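Local coordinates for disulfide bond forming protein (DsbF) (Mycobacterium tuberculosis, PDB 3IOS), which probably introduces disulfide bonds into newly secreted, still unfolded proteins as a thioredoxin-fold thiol oxidase, at residues V74-L79 / L100-G105; A109-T114 / V128-G133. All blocks are in the same frame, centred on the assembly; numbering follows the deposited sequence.

How the contacts relate
Contact 1 and contact 2 follow one another along the chain, their centres about 13 Å apart, and both reach the same five-stranded sheet of the thioredoxin-fold part of the protein, the piece present in this chain. Contact 1 (74-79 with 100-105) forms one edge of it, strand 98-101 beside strand 72-77; contact 2 (109-114 with 128-133) lies at the other edge, strand 128-132. The short helix 106-110 spans the two: Asp-102 of contact 1 accepts hydrogen bonds from its first turn, and its last turn leads into Phe-111 of contact 2. The redox-active pair Cys-51 and Cys-54 lies in neither contact, but Trp-50, just before Cys-51, donates a hydrogen bond to Leu-79 O of contact 1.

Contact 1: residues V74-L79 / L100-G105; sequences VGVAGL and LADTDG
Val-74 and Leu-100 make the tight end of this contact: the valine methyl CG1 sits 3.6 Å from the branch carbon CG of Leu-100 and also touches its CD1. With CG anti to its carbonyl carbon (chi1 -53°), Leu-100 puts that branch carbon beside its backbone N, where it meets Val-74 CG1 and Gly-75 O. Leu-100 N gives a nearly straight bond (165°) to Gly-75 O. Ala-77 N returns one to Leu-100 O at 2.9 Å. These are parallel neighbours in the beta-alpha-beta unit of strand 72-77, helix 82-91 and strand 98-101, part of the thioredoxin fold; small Ala-77 and Ala-101 face Met-85 of that helix, whereas Val-76 and Leu-100 point to the other side of the sheet. Farther on, Asp-102 N still reaches Ala-77 O at 2.8 Å, with a more bent angle of 138°, and Asp-102 CB lies 4.0 Å from Val-76 CG1. Its OD1 accepts from Val-107 N and its OD2 from Trp-108 N, in the first turn of the helix that Gly-105 N-caps. Then the chains separate: a water takes the N-H of Leu-79 and donates to Asp-102 O at 2.9 Å, while exposed Thr-103 turns away from strand 72-77.

Contact 2: residues A109-T114 / V128-G133; sequences ANFGVT and VDVVRG
A Schellman motif ends helix 106-110, and the turn it makes packs against edge strand 128-132, where Phe-111, Gly-112 and Val-113 meet Val-128, Val-130 and Arg-132. Gly-112 is its C-prime residue, with the positive phi that glycine tolerates readily; Val-113 N bonds back to Trp-108 O and Gly-112 N to Ala-109 O. The same turn presents Gly-112 O to Arg-132 NH1 at 2.7 Å. That bond is fairly straight at the hydrogen (163°), and the oxygen lies in the guanidinium plane, but NH1 stands well above the plane of the carbonyl. Arginine suits this place because its chain, extended from CG to NE, reaches across from the strand to the backbone oxygen. Glycine suits the opposing place as well: having no side chain, it lets the guanidinium come close to the backbone. A water also lies between Phe-111 O and Arg-132 NH1, though its leg to NH1 is so short that the exact geometry is doubtful.

Beyond this exposed, polar end, toward Val-128, the contact is apolar. The Phe-111 ring offers its edge to the strand: CE1 is 4.0 Å from Val-128 CG1, which lies in the ring plane, and CD1 is 4.4 Å from Val-130 CG2. The other methyl of Val-130, CG1, meets Val-113 CG2 at 4.3 Å. Phe-111 and Val-113 also lie over the sheet interior: the phenylalanine touches Leu-44, Phe-46 and Ala-120, and the valine touches Phe-46 and Ala-118, so the turn that follows helix 106-110 packs across strands 42-47, 118-122 and 128-132.

Contact 1: residues V74-L79 / L100-G105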
loop_
_atom_site.group_PDB
_atom_site.type_symbol
_atom_site.label_atom_id
_atom_site.label_comp_id
_atom_site.label_asym_id
_atom_site.label_seq_id
_atom_site.Cartn_x
_atom_site.Cartn_y
_atom_site.Cartn_z
ATOM N N VAL A 74 -2.694 2.724 -1.091
ATOM C CA VAL A 74 -2.949 2.256 0.260
ATOM C C VAL A 74 -1.669 1.698 0.850
ATOM O O VAL A 74 -1.114 0.720 0.340
ATOM C CB VAL A 74 -4.017 1.137 0.288
ATOM C CG1 VAL A 74 -4.294 0.710 1.733
ATOM C CG2 VAL A 74 -5.293 1.610 -0.375
ATOM N N GLY A 75 -1.187 2.335 1.911
ATOM C CA GLY A 75 0.008 1.848 2.571
ATOM C C GLY A 75 -0.447 0.759 3.520
ATOM O O GLY A 75 -1.524 0.874 4.106
ATOM N N VAL A 76 0.334 -0.307 3.646
ATOM C CA VAL A 76 -0.015 -1.408 4.539
ATOM C C VAL A 76 1.184 -1.650 5.447
ATOM O O VAL A 76 2.105 -2.376 5.092
ATOM C CB VAL A 76 -0.333 -2.700 3.745
ATOM C CG1 VAL A 76 -0.886 -3.765 4.693
ATOM C CG2 VAL A 76 -1.340 -2.396 2.629
ATOM N N ALA A 77 1.164 -1.024 6.620
ATOM C CA ALA A 77 2.260 -1.139 7.573
ATOM C C ALA A 77 2.168 -2.408 8.397
ATOM O O ALA A 77 1.103 -2.759 8.900
ATOM C CB ALA A 77 2.278 0.069 8.488
ATOM N N GLY A 78 3.297 -3.090 8.537
ATOM C CA GLY A 78 3.321 -4.309 9.316
ATOM C C GLY A 78 4.627 -4.502 10.060
ATOM O O GLY A 78 5.544 -3.683 9.965
ATOM N N LEU A 79 4.686 -5.588 10.826
ATOM C CA LEU A 79 5.871 -5.970 11.585
ATOM C C LEU A 79 6.320 -4.972 12.646
ATOM O O LEU A 79 7.515 -4.801 12.882
ATOM C CB LEU A 79 7.028 -6.259 10.622
ATOM C CG LEU A 79 6.724 -7.302 9.541
ATOM C CD1 LEU A 79 7.989 -7.612 8.755
ATOM C CD2 LEU A 79 6.177 -8.570 10.186
ATOM N N LEU A 100 -2.759 1.616 6.422
ATOM C CA LEU A 100 -3.360 0.571 7.251
ATOM C C LEU A 100 -2.373 0.060 8.289
ATOM O O LEU A 100 -1.208 -0.201 7.982
ATOM C CB LEU A 100 -3.812 -0.614 6.394
ATOM C CG LEU A 100 -4.716 -0.288 5.207
ATOM C CD1 LEU A 100 -5.136 -1.577 4.530
ATOM C CD2 LEU A 100 -5.923 0.494 5.679
ATOM N N ALA A 101 -2.845 -0.089 9.523
ATOM C CA ALA A 101 -2.000 -0.599 10.601
ATOM C C ALA A 101 -2.262 -2.099 10.704
ATOM O O ALA A 101 -3.129 -2.533 11.465
ATOM C CB ALA A 101 -2.346 0.097 11.910
ATOM N N ASP A 102 -1.508 -2.882 9.938
ATOM C CA ASP A 102 -1.671 -4.335 9.890
ATOM C C ASP A 102 -0.883 -5.060 10.980
ATOM O O ASP A 102 -0.042 -5.914 10.692
ATOM C CB ASP A 102 -1.258 -4.840 8.496
ATOM C CG ASP A 102 -1.611 -6.298 8.267
ATOM O OD1 ASP A 102 -2.714 -6.714 8.685
ATOM O OD2 ASP A 102 -0.798 -7.021 7.656
ATOM N N THR A 103 -1.177 -4.724 12.232
ATOM C CA THR A 103 -0.488 -5.328 13.363
ATOM C C THR A 103 -0.729 -6.826 13.508
ATOM O O THR A 103 0.138 -7.547 14.006
ATOM C CB THR A 103 -0.857 -4.623 14.688
ATOM O OG1 THR A 103 -2.280 -4.618 14.857
ATOM C CG2 THR A 103 -0.345 -3.193 14.685
ATOM N N ASP A 104 -1.894 -7.309 13.082
ATOM C CA ASP A 104 -2.156 -8.741 13.185
ATOM C C ASP A 104 -1.644 -9.466 11.947
ATOM O O ASP A 104 -1.735 -10.686 11.842
ATOM C CB ASP A 104 -3.655 -9.024 13.413
ATOM C CG ASP A 104 -4.526 -8.660 12.224
ATOM O OD1 ASP A 104 -5.761 -8.824 12.342
ATOM O OD2 ASP A 104 -4.000 -8.221 11.182
ATOM N N GLY A 105 -1.095 -8.691 11.014
ATOM C CA GLY A 105 -0.535 -9.250 9.797
ATOM C C GLY A 105 -1.495 -9.915 8.829
ATOM O O GLY A 105 -1.058 -10.602 7.909
HETATM O O HOH W 1 2.490 -7.279 10.908
#

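Contact 2: residues A109-T114 / V128-G133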
loop_
_atom_site.group_PDB
_atom_site.type_symbol
_atom_site.label_atom_id
_atom_site.label_comp_id
_atom_site.label_asym_id
_atom_site.label_seq_id
_atom_site.Cartn_x
_atom_site.Cartn_y
_atom_site.Cartn_z
ATOM N N ALA A 109 -0.734 -11.171 4.909
ATOM C CA ALA A 109 -0.995 -12.583 4.652
ATOM C C ALA A 109 -1.912 -12.759 3.450
ATOM O O ALA A 109 -1.710 -13.645 2.619
ATOM C CB ALA A 109 -1.617 -13.224 5.884
ATOM N N ASN A 110 -2.917 -11.897 3.363
ATOM C CA ASN A 110 -3.877 -11.946 2.273
ATOM C C ASN A 110 -3.238 -11.781 0.896
ATOM O O ASN A 110 -3.771 -12.267 -0.103
ATOM C CB ASN A 110 -4.938 -10.868 2.468
ATOM C CG ASN A 110 -5.977 -10.881 1.375
ATOM O OD1 ASN A 110 -6.819 -11.758 1.328
ATOM N ND2 ASN A 110 -5.904 -9.915 0.472
ATOM N N PHE A 111 -2.100 -11.099 0.839
ATOM C CA PHE A 111 -1.417 -10.874 -0.428
ATOM C C PHE A 111 -0.152 -11.706 -0.568
ATOM O O PHE A 111 0.626 -11.523 -1.505
ATOM C CB PHE A 111 -1.083 -9.388 -0.579
ATOM C CG PHE A 111 -2.273 -8.528 -0.901
ATOM C CD1 PHE A 111 -2.692 -8.367 -2.220
ATOM C CD2 PHE A 111 -2.981 -7.889 0.110
ATOM C CE1 PHE A 111 -3.801 -7.583 -2.528
ATOM C CE2 PHE A 111 -4.096 -7.098 -0.185
ATOM C CZ PHE A 111 -4.504 -6.946 -1.510
ATOM N N GLY A 112 0.053 -12.621 0.373
ATOM C CA GLY A 112 1.231 -13.467 0.337
ATOM C C GLY A 112 2.525 -12.702 0.545
ATOM O O GLY A 112 3.582 -13.111 0.060
ATOM N N VAL A 113 2.449 -11.583 1.257
ATOM C CA VAL A 113 3.634 -10.773 1.515
ATOM C C VAL A 113 4.224 -11.140 2.870
ATOM O O VAL A 113 3.559 -11.036 3.900
ATOM C CB VAL A 113 3.302 -9.262 1.496
ATOM C CG1 VAL A 113 4.538 -8.450 1.873
ATOM C CG2 VAL A 113 2.818 -8.855 0.110
ATOM N N THR A 114 5.476 -11.581 2.860
ATOM C CA THR A 114 6.150 -11.964 4.089
ATOM C C THR A 114 7.292 -11.009 4.393
ATOM O O THR A 114 7.740 -10.907 5.537
ATOM C CB THR A 114 6.701 -13.401 3.995
ATOM O OG1 THR A 114 7.514 -13.526 2.822
ATOM C CG2 THR A 114 5.558 -14.402 3.924
ATOM N N VAL A 128 -4.945 -8.655 -9.776
ATOM C CA VAL A 128 -3.924 -8.304 -8.795
ATOM C C VAL A 128 -2.553 -8.878 -9.124
ATOM O O VAL A 128 -2.402 -10.084 -9.339
ATOM C CB VAL A 128 -4.325 -8.794 -7.389
ATOM C CG1 VAL A 128 -3.228 -8.457 -6.386
ATOM C CG2 VAL A 128 -5.646 -8.165 -6.980
ATOM N N ASP A 129 -1.554 -8.005 -9.154
ATOM C CA ASP A 129 -0.185 -8.412 -9.437
ATOM C C ASP A 129 0.711 -7.938 -8.297
ATOM O O ASP A 129 0.800 -6.741 -8.025
ATOM C CB ASP A 129 0.276 -7.810 -10.766
ATOM C CG ASP A 129 1.697 -8.200 -11.124
ATOM O OD1 ASP A 129 2.007 -9.409 -11.100
ATOM O OD2 ASP A 129 2.500 -7.297 -11.438
ATOM N N VAL A 130 1.364 -8.882 -7.627
ATOM C CA VAL A 130 2.242 -8.549 -6.509
ATOM C C VAL A 130 3.704 -8.561 -6.924
ATOM O O VAL A 130 4.188 -9.526 -7.519
ATOM C CB VAL A 130 2.061 -9.541 -5.336
ATOM C CG1 VAL A 130 3.004 -9.180 -4.191
ATOM C CG2 VAL A 130 0.625 -9.522 -4.862
ATOM N N VAL A 131 4.398 -7.474 -6.611
ATOM C CA VAL A 131 5.810 -7.339 -6.926
ATOM C C VAL A 131 6.574 -7.217 -5.619
ATOM O O VAL A 131 6.338 -6.307 -4.829
ATOM C CB VAL A 131 6.080 -6.087 -7.785
ATOM C CG1 VAL A 131 7.575 -5.932 -8.019
ATOM C CG2 VAL A 131 5.338 -6.198 -9.114
ATOM N N ARG A 132 7.493 -8.144 -5.384
ATOM C CA ARG A 132 8.276 -8.120 -4.161
ATOM C C ARG A 132 9.639 -7.511 -4.422
ATOM O O ARG A 132 10.374 -7.953 -5.306
ATOM C CB ARG A 132 8.429 -9.537 -3.616
ATOM C CG ARG A 132 7.105 -10.192 -3.292
ATOM C CD ARG A 132 7.293 -11.621 -2.821
ATOM N NE ARG A 132 6.036 -12.202 -2.357
ATOM C CZ ARG A 132 4.984 -12.438 -3.133
ATOM N NH1 ARG A 132 3.886 -12.966 -2.611
ATOM N NH2 ARG A 132 5.025 -12.158 -4.430
ATOM N N GLY A 133 9.971 -6.485 -3.652
ATOM C CA GLY A 133 11.249 -5.833 -3.818
ATOM C C GLY A 133 11.080 -4.335 -3.929
ATOM O O GLY A 133 9.965 -3.817 -3.863
HETATM O O HOH W 2 1.570 -13.082 -3.414
#